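Local coordinates for N-alpha-acetyltransferase 38, NatC auxiliary subunit (Saccharomyces cerevisiae, PDB 6YGA) that serves as the small, Sm-like auxiliary subunit of the NatC N-terminal acetyltransferase, which acetylates nascent chains that start with methionine followed by a hydrophobic or amphipathic residue, at the interface of chains B and A. Residues are numbered along the deposited sequence; one frame, centred on the assembly and turned at random. Chains: chain A, N-alpha-acetyltransferase 38, NatC auxiliary subunit; chain B, N-alpha-acetyltransferase 35, NatC auxiliary subunit.

Both contacts are beta pairings between the small Sm-like subunit and the N-terminal part of the large auxiliary subunit of NatC, with the centres of their C-alpha atoms about 15 Å apart. They share no residue. In contact 1, strand 40-42 of chain B runs antiparallel to strand 23-32 of chain A; in contact 2, strand 55-56 of chain B runs parallel to strand 56-58 of chain A. The 3-10 helix 48-53 lies between the two chain B strands in sequence, so one stretch of the large subunit engages two strands of its partner, probably helping to hold the heterotrimer together.

Contact 1: the interface of chains B and A. Residues chain B 32, 35, 39-42; chain A 6-7, 10, 29-33.
Strand 40-42 of chain B adds itself antiparallel to strand 23-32 of chain A, the LSm subunit, in a short intermolecular sheet. B:Cys32, near the end of helix 25-34, and B:Leu35, just after it, add a second apolar group against A:Val31 and A:Leu6. B:Ile40, B:Val41 and B:Lys42 pair with A:Asp32, A:Val31 and A:Ala30 in turn.

The backbone bonds lie at the middle pair, where the two valines grip each other twice. B:Val41 N donates to A:Val31 O at 2.8 Å, approaching almost along the C=O axis. The return bond, from A:Val31 N to B:Val41 O at 3.0 Å, lies in the carbonyl plane and is fairly straight, 161° at the hydrogen. Together they set the register through the main chain.

Apolar packing is built around B:Val41, which loses more surface to the partner than the other residues of this patch. B:Val41 CG1 stands anti to the backbone N (chi1 -176°) and reaches the start of the 3-10 helix 6-8, touching A:Leu6 CB at 3.9 Å, and the two side chains cross at about a right angle. The other branch, CG2, faces A:Leu6 CD1. B:Val41 and A:Val31 lie alongside one another and point the same way, with B:Val41 CB 3.6 Å from A:Val31 CG1. That A:Val31 methyl occupies the crowded position between backbone N and carbonyl carbon (chi1 61°), which sends A:Val31 CG2 anti to the N and towards the chain B helix, where it meets B:Cys32 SG at 3.7 Å. A:Leu6 CD1 caps this group, meeting B:Leu35 CD1 tip to tip at 3.7 Å as the two leucines cross obliquely; B:Cys32 SG touches the same A:Leu6 methyl.

At the far end of the strand the contacts thin out. B:Lys42 CB rests 4.0 Å from A:Ala30 CB, while A:Ile10 puts the tip methyl CD1 against the main-chain carbonyl of B:Lys42, 3.4 Å from its carbon C.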
ATOM      1  N   CYS B  32       5.975 -39.626  21.098  1.00103.10           N
ATOM      2  CA  CYS B  32       6.255 -39.087  19.769  1.00100.98           C
ATOM      3  C   CYS B  32       6.788 -40.159  18.830  1.00103.51           C
ATOM      4  O   CYS B  32       6.563 -40.087  17.616  1.00103.14           O
ATOM      5  CB  CYS B  32       7.245 -37.923  19.861  1.00 98.78           C
ATOM      6  SG  CYS B  32       6.550 -36.387  20.517  1.00 97.34           S
ATOM      7  N   LEU B  35       3.999 -41.969  17.017  1.00100.77           N
ATOM      8  CA  LEU B  35       3.290 -41.211  15.995  1.00 98.85           C
ATOM      9  C   LEU B  35       3.820 -41.539  14.604  1.00 98.67           C
ATOM     10  O   LEU B  35       5.024 -41.734  14.410  1.00100.32           O
ATOM     11  CB  LEU B  35       3.435 -39.712  16.249  1.00 96.25           C
ATOM     12  CG  LEU B  35       3.007 -39.148  17.603  1.00 96.49           C
ATOM     13  CD1 LEU B  35       3.474 -37.706  17.728  1.00 92.31           C
ATOM     14  CD2 LEU B  35       1.501 -39.241  17.777  1.00 96.83           C
ATOM     15  N   ALA B  39       1.985 -37.316  11.144  1.00 85.72           N
ATOM     16  CA  ALA B  39       0.990 -36.938  12.132  1.00 83.80           C
ATOM     17  C   ALA B  39       1.432 -35.736  12.961  1.00 78.92           C
ATOM     18  O   ALA B  39       2.619 -35.534  13.240  1.00 76.88           O
ATOM     19  CB  ALA B  39       0.684 -38.120  13.051  1.00 87.37           C
ATOM     20  N   ILE B  40       0.444 -34.931  13.349  1.00 74.80           N
ATOM     21  CA  ILE B  40       0.614 -33.814  14.270  1.00 72.32           C
ATOM     22  C   ILE B  40      -0.451 -33.945  15.348  1.00 74.87           C
ATOM     23  O   ILE B  40      -1.630 -34.142  15.035  1.00 75.45           O
ATOM     24  CB  ILE B  40       0.480 -32.449  13.566  1.00 68.83           C
ATOM     25  CG1 ILE B  40       1.470 -32.314  12.414  1.00 67.56           C
ATOM     26  CG2 ILE B  40       0.681 -31.309  14.555  1.00 67.15           C
ATOM     27  CD1 ILE B  40       1.238 -31.060  11.615  1.00 63.82           C
ATOM     28  N   VAL B  41      -0.039 -33.840  16.606  1.00 76.87           N
ATOM     29  CA  VAL B  41      -0.963 -33.810  17.733  1.00 78.70           C
ATOM     30  C   VAL B  41      -1.273 -32.352  18.045  1.00 79.57           C
ATOM     31  O   VAL B  41      -0.371 -31.576  18.381  1.00 77.80           O
ATOM     32  CB  VAL B  41      -0.373 -34.528  18.958  1.00 79.24           C
ATOM     33  CG1 VAL B  41      -1.382 -34.571  20.104  1.00 78.72           C
ATOM     34  CG2 VAL B  41       0.087 -35.930  18.586  1.00 80.44           C
ATOM     35  N   LYS B  42      -2.545 -31.978  17.930  1.00 83.75           N
ATOM     36  CA  LYS B  42      -2.956 -30.595  18.116  1.00 86.37           C
ATOM     37  C   LYS B  42      -4.424 -30.576  18.511  1.00 94.64           C
ATOM     38  O   LYS B  42      -5.134 -31.578  18.385  1.00 97.26           O
ATOM     39  CB  LYS B  42      -2.737 -29.767  16.844  1.00 81.59           C
ATOM     40  CG  LYS B  42      -3.745 -30.064  15.744  1.00 78.80           C
ATOM     41  CD  LYS B  42      -3.473 -29.239  14.498  1.00 75.43           C
ATOM     42  CE  LYS B  42      -4.561 -29.435  13.453  1.00 73.38           C
ATOM     43  NZ  LYS B  42      -5.876 -28.931  13.936  1.00 72.61           N
TER
ATOM     44  N   LEU A   6      -0.328 -37.769  24.213  1.00 93.22           N
ATOM     45  CA  LEU A   6       0.059 -36.379  23.985  1.00 91.51           C
ATOM     46  C   LEU A   6      -1.157 -35.464  23.901  1.00 91.39           C
ATOM     47  O   LEU A   6      -1.075 -34.287  24.269  1.00 91.08           O
ATOM     48  CB  LEU A   6       0.892 -36.272  22.711  1.00 89.03           C
ATOM     49  CG  LEU A   6       2.277 -36.912  22.742  1.00 89.11           C
ATOM     50  CD1 LEU A   6       2.809 -37.050  21.330  1.00 87.99           C
ATOM     51  CD2 LEU A   6       3.222 -36.079  23.593  1.00 88.45           C
ATOM     52  N   SER A   7      -2.292 -35.988  23.426  1.00 92.66           N
ATOM     53  CA  SER A   7      -3.514 -35.195  23.338  1.00 93.89           C
ATOM     54  C   SER A   7      -3.928 -34.638  24.692  1.00 97.00           C
ATOM     55  O   SER A   7      -4.527 -33.560  24.762  1.00 95.79           O
ATOM     56  CB  SER A   7      -4.644 -36.044  22.755  1.00 96.13           C
ATOM     57  OG  SER A   7      -5.832 -35.288  22.608  1.00 97.49           O
ATOM     58  N   ILE A  10      -1.872 -31.037  25.395  1.00 95.35           N
ATOM     59  CA  ILE A  10      -2.050 -29.779  24.680  1.00 93.44           C
ATOM     60  C   ILE A  10      -3.004 -28.872  25.445  1.00 91.86           C
ATOM     61  O   ILE A  10      -3.967 -29.329  26.076  1.00 92.58           O
ATOM     62  CB  ILE A  10      -2.542 -30.034  23.246  1.00 96.17           C
ATOM     63  CG1 ILE A  10      -3.864 -30.803  23.259  1.00 99.97           C
ATOM     64  CG2 ILE A  10      -1.478 -30.780  22.442  1.00 97.07           C
ATOM     65  CD1 ILE A  10      -4.365 -31.197  21.888  1.00100.62           C
ATOM     66  N   VAL A  29       0.813 -25.980  21.975  1.00 66.19           N
ATOM     67  CA  VAL A  29      -0.161 -25.871  20.898  1.00 63.84           C
ATOM     68  C   VAL A  29      -0.142 -27.095  19.993  1.00 64.95           C
ATOM     69  O   VAL A  29      -1.197 -27.617  19.629  1.00 66.18           O
ATOM     70  CB  VAL A  29       0.087 -24.581  20.089  1.00 60.17           C
ATOM     71  CG1 VAL A  29      -0.746 -24.582  18.819  1.00 59.73           C
ATOM     72  CG2 VAL A  29      -0.223 -23.363  20.931  1.00 58.49           C
ATOM     73  N   ALA A  30       1.046 -27.561  19.615  1.00 63.81           N
ATOM     74  CA  ALA A  30       1.146 -28.712  18.729  1.00 62.46           C
ATOM     75  C   ALA A  30       2.496 -29.387  18.920  1.00 62.72           C
ATOM     76  O   ALA A  30       3.478 -28.750  19.313  1.00 59.91           O
ATOM     77  CB  ALA A  30       0.953 -28.306  17.262  1.00 57.77           C
ATOM     78  N   VAL A  31       2.524 -30.688  18.641  1.00 65.86           N
ATOM     79  CA  VAL A  31       3.746 -31.485  18.630  1.00 68.77           C
ATOM     80  C   VAL A  31       3.670 -32.429  17.438  1.00 70.26           C
ATOM     81  O   VAL A  31       2.589 -32.916  17.091  1.00 68.91           O
ATOM     82  CB  VAL A  31       3.942 -32.257  19.958  1.00 71.10           C
ATOM     83  CG1 VAL A  31       2.795 -33.232  20.203  1.00 73.94           C
ATOM     84  CG2 VAL A  31       5.284 -32.984  19.975  1.00 70.29           C
ATOM     85  N   ASP A  32       4.809 -32.663  16.787  1.00 74.18           N
ATOM     86  CA  ASP A  32       4.872 -33.525  15.616  1.00 78.75           C
ATOM     87  C   ASP A  32       5.654 -34.799  15.939  1.00 82.37           C
ATOM     88  O   ASP A  32       6.016 -35.061  17.091  1.00 82.04           O
ATOM     89  CB  ASP A  32       5.472 -32.771  14.423  1.00 80.26           C
ATOM     90  CG  ASP A  32       6.916 -32.353  14.650  1.00 83.76           C
ATOM     91  OD1 ASP A  32       7.446 -32.574  15.759  1.00 85.31           O
ATOM     92  OD2 ASP A  32       7.520 -31.795  13.708  1.00 84.19           O
ATOM     93  N   ALA A  33       5.929 -35.589  14.898  1.00 85.01           N
ATOM     94  CA  ALA A  33       6.557 -36.891  15.093  1.00 89.75           C
ATOM     95  C   ALA A  33       8.008 -36.765  15.540  1.00 90.74           C
ATOM     96  O   ALA A  33       8.524 -37.656  16.224  1.00 93.80           O
ATOM     97  CB  ALA A  33       6.469 -37.710  13.806  1.00 90.95           C
TER

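Contact 2: the interface of chains B and A. Residues chain B 54-57; chain A 38, 53, 55-59.
Two backbone carbonyls and a carboxylate are the flat groups here, set where strand 55-56 of chain B runs parallel to strand 56-58 of the LSm-fold subunit. A:Leu55 O takes B:Leu55 N in the plane of its carbonyl at 3.0 Å. The carbonyl of B:Leu55 is approached from one face instead: A:Ser57 N stands 35° above its plane, 2.9 Å from B:Leu55 O, although the N-H points nearly straight at it. B:Leu55 thus bonds to residues on both sides of A:Val56, the usual parallel pattern. A longer, weak bond from B:Val57 N to A:Ser57 O continues it.

The carboxylate of B:Glu56 turns one oxygen, OE2, to the hydroxyl A:Ser57 OG at 3.0 Å, a weak bond. CG of this glutamate is anti to the backbone N (chi1 -160°), and the chain runs on extended past A:Ser57. OG of A:Ser57 sits between its backbone N and carbonyl carbon (chi1 78°), where it also comes within weak bonding distance of B:Leu55 O. The B:Leu55 side chain, with CG anti to the carbonyl carbon, sends CD1 to the main-chain O of A:Met53, a selenomethionine.

The aliphatic ring of A:Pro59 crosses two chain B residues obliquely. A:Pro59 CD meets B:Val57 CG2 at 3.7 Å, and CG rests near the methylene CG of B:Glu56.

B:Val57 splits its branches: its side chain and that of A:Val56 cross at about a right angle, with B:Val57 CG1 3.8 Å from A:Val56 CG1, while CG2 also touches CG1 of A:Val58, a valine pointing the same way. At the other end, B:Ser54 packs CB 3.7 Å from A:Leu55 CD2, and both CB and OG lie near A:Leu38 CD1.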
ATOM      1  N   SER B  54       5.105 -17.799  13.389  1.00 63.65           N
ATOM      2  CA  SER B  54       5.733 -18.172  14.649  1.00 66.84           C
ATOM      3  C   SER B  54       7.234 -17.929  14.596  1.00 66.15           C
ATOM      4  O   SER B  54       7.868 -18.062  13.545  1.00 65.68           O
ATOM      5  CB  SER B  54       5.469 -19.645  14.991  1.00 70.80           C
ATOM      6  OG  SER B  54       5.985 -20.512  13.990  1.00 72.68           O
ATOM      7  N   LEU B  55       7.792 -17.575  15.751  1.00 65.45           N
ATOM      8  CA  LEU B  55       9.229 -17.468  15.910  1.00 65.75           C
ATOM      9  C   LEU B  55       9.846 -18.858  16.053  1.00 67.60           C
ATOM     10  O   LEU B  55       9.148 -19.868  16.184  1.00 69.97           O
ATOM     11  CB  LEU B  55       9.562 -16.600  17.121  1.00 65.90           C
ATOM     12  CG  LEU B  55       8.914 -15.213  17.155  1.00 66.23           C
ATOM     13  CD1 LEU B  55       9.231 -14.526  18.472  1.00 68.08           C
ATOM     14  CD2 LEU B  55       9.371 -14.360  15.978  1.00 64.61           C
ATOM     15  N   GLU B  56      11.178 -18.905  16.026  1.00 67.13           N
ATOM     16  CA  GLU B  56      11.902 -20.163  16.163  1.00 69.14           C
ATOM     17  C   GLU B  56      13.225 -19.916  16.874  1.00 70.03           C
ATOM     18  O   GLU B  56      14.006 -19.055  16.457  1.00 69.44           O
ATOM     19  CB  GLU B  56      12.147 -20.812  14.798  1.00 68.85           C
ATOM     20  CG  GLU B  56      12.448 -22.295  14.893  1.00 73.02           C
ATOM     21  CD  GLU B  56      12.238 -23.024  13.584  1.00 76.63           C
ATOM     22  OE1 GLU B  56      13.057 -22.840  12.660  1.00 78.48           O
ATOM     23  OE2 GLU B  56      11.245 -23.772  13.477  1.00 77.44           O
ATOM     24  N   VAL B  57      13.474 -20.680  17.940  1.00 70.93           N
ATOM     25  CA  VAL B  57      14.675 -20.482  18.740  1.00 74.10           C
ATOM     26  C   VAL B  57      15.885 -21.032  17.995  1.00 76.21           C
ATOM     27  O   VAL B  57      15.771 -21.931  17.153  1.00 75.86           O
ATOM     28  CB  VAL B  57      14.526 -21.141  20.125  1.00 74.89           C
ATOM     29  CG1 VAL B  57      13.348 -20.538  20.873  1.00 73.97           C
ATOM     30  CG2 VAL B  57      14.357 -22.653  19.990  1.00 75.58           C
TER
ATOM     31  N   LEU A  38       5.364 -26.495  19.332  1.00 62.32           N
ATOM     32  CA  LEU A  38       4.887 -25.141  19.094  1.00 61.06           C
ATOM     33  C   LEU A  38       4.205 -24.655  20.363  1.00 62.53           C
ATOM     34  O   LEU A  38       3.275 -25.301  20.855  1.00 63.89           O
ATOM     35  CB  LEU A  38       3.920 -25.085  17.906  1.00 59.59           C
ATOM     36  CG  LEU A  38       3.440 -23.700  17.464  1.00 57.08           C
ATOM     37  CD1 LEU A  38       4.598 -22.859  16.948  1.00 55.73           C
ATOM     38  CD2 LEU A  38       2.344 -23.820  16.410  1.00 55.81           C
HETATM   39  N   MSE A  53       7.261 -13.486  24.283  1.00 67.59           N
HETATM   40  CA  MSE A  53       7.692 -13.690  22.902  1.00 65.68           C
HETATM   41  C   MSE A  53       6.583 -14.246  22.006  1.00 62.66           C
HETATM   42  O   MSE A  53       6.783 -14.425  20.805  1.00 60.14           O
HETATM   43  CB  MSE A  53       8.910 -14.620  22.859  1.00 68.72           C
HETATM   44  CG  MSE A  53      10.110 -14.107  23.643  1.00 74.25           C
HETATM   45 SE   MSE A  53      11.789 -14.916  23.074  0.66 81.21          SE
HETATM   46  CE  MSE A  53      11.277 -16.790  23.193  1.00 83.65           C
ATOM     47  N   LEU A  55       4.084 -16.605  20.079  1.00 60.76           N
ATOM     48  CA  LEU A  55       4.047 -17.955  19.533  1.00 61.04           C
ATOM     49  C   LEU A  55       5.441 -18.342  19.054  1.00 61.49           C
ATOM     50  O   LEU A  55       5.987 -17.707  18.145  1.00 62.15           O
ATOM     51  CB  LEU A  55       3.043 -18.046  18.385  1.00 59.70           C
ATOM     52  CG  LEU A  55       2.769 -19.444  17.827  1.00 60.23           C
ATOM     53  CD1 LEU A  55       1.958 -20.275  18.812  1.00 60.59           C
ATOM     54  CD2 LEU A  55       2.066 -19.364  16.479  1.00 61.08           C
ATOM     55  N   VAL A  56       6.010 -19.385  19.660  1.00 62.32           N
ATOM     56  CA  VAL A  56       7.361 -19.841  19.354  1.00 63.32           C
ATOM     57  C   VAL A  56       7.335 -21.340  19.089  1.00 64.34           C
ATOM     58  O   VAL A  56       6.613 -22.087  19.760  1.00 65.04           O
ATOM     59  CB  VAL A  56       8.345 -19.520  20.503  1.00 64.84           C
ATOM     60  CG1 VAL A  56       9.783 -19.678  20.032  1.00 65.92           C
ATOM     61  CG2 VAL A  56       8.108 -18.120  21.053  1.00 65.35           C
ATOM     62  N   SER A  57       8.123 -21.779  18.110  1.00 64.51           N
ATOM     63  CA  SER A  57       8.360 -23.192  17.857  1.00 66.34           C
ATOM     64  C   SER A  57       9.783 -23.532  18.277  1.00 67.59           C
ATOM     65  O   SER A  57      10.711 -22.760  18.021  1.00 67.05           O
ATOM     66  CB  SER A  57       8.149 -23.545  16.379  1.00 65.43           C
ATOM     67  OG  SER A  57       9.261 -23.157  15.590  1.00 66.28           O
ATOM     68  N   VAL A  58       9.952 -24.674  18.932  1.00 70.37           N
ATOM     69  CA  VAL A  58      11.256 -25.115  19.408  1.00 72.29           C
ATOM     70  C   VAL A  58      11.620 -26.412  18.691  1.00 72.65           C
ATOM     71  O   VAL A  58      10.882 -27.397  18.776  1.00 72.03           O
ATOM     72  CB  VAL A  58      11.292 -25.295  20.936  1.00 76.70           C
ATOM     73  CG1 VAL A  58      11.179 -23.943  21.620  1.00 77.27           C
ATOM     74  CG2 VAL A  58      10.175 -26.202  21.416  1.00 79.08           C
ATOM     75  N   PRO A  59      12.720 -26.450  17.943  1.00 73.88           N
ATOM     76  CA  PRO A  59      13.120 -27.690  17.270  1.00 77.36           C
ATOM     77  C   PRO A  59      13.629 -28.726  18.264  1.00 83.23           C
ATOM     78  O   PRO A  59      13.780 -28.471  19.460  1.00 84.37           O
ATOM     79  CB  PRO A  59      14.229 -27.240  16.313  1.00 76.38           C
ATOM     80  CG  PRO A  59      14.052 -25.751  16.179  1.00 71.55           C
ATOM     81  CD  PRO A  59      13.526 -25.299  17.504  1.00 71.59           C
TER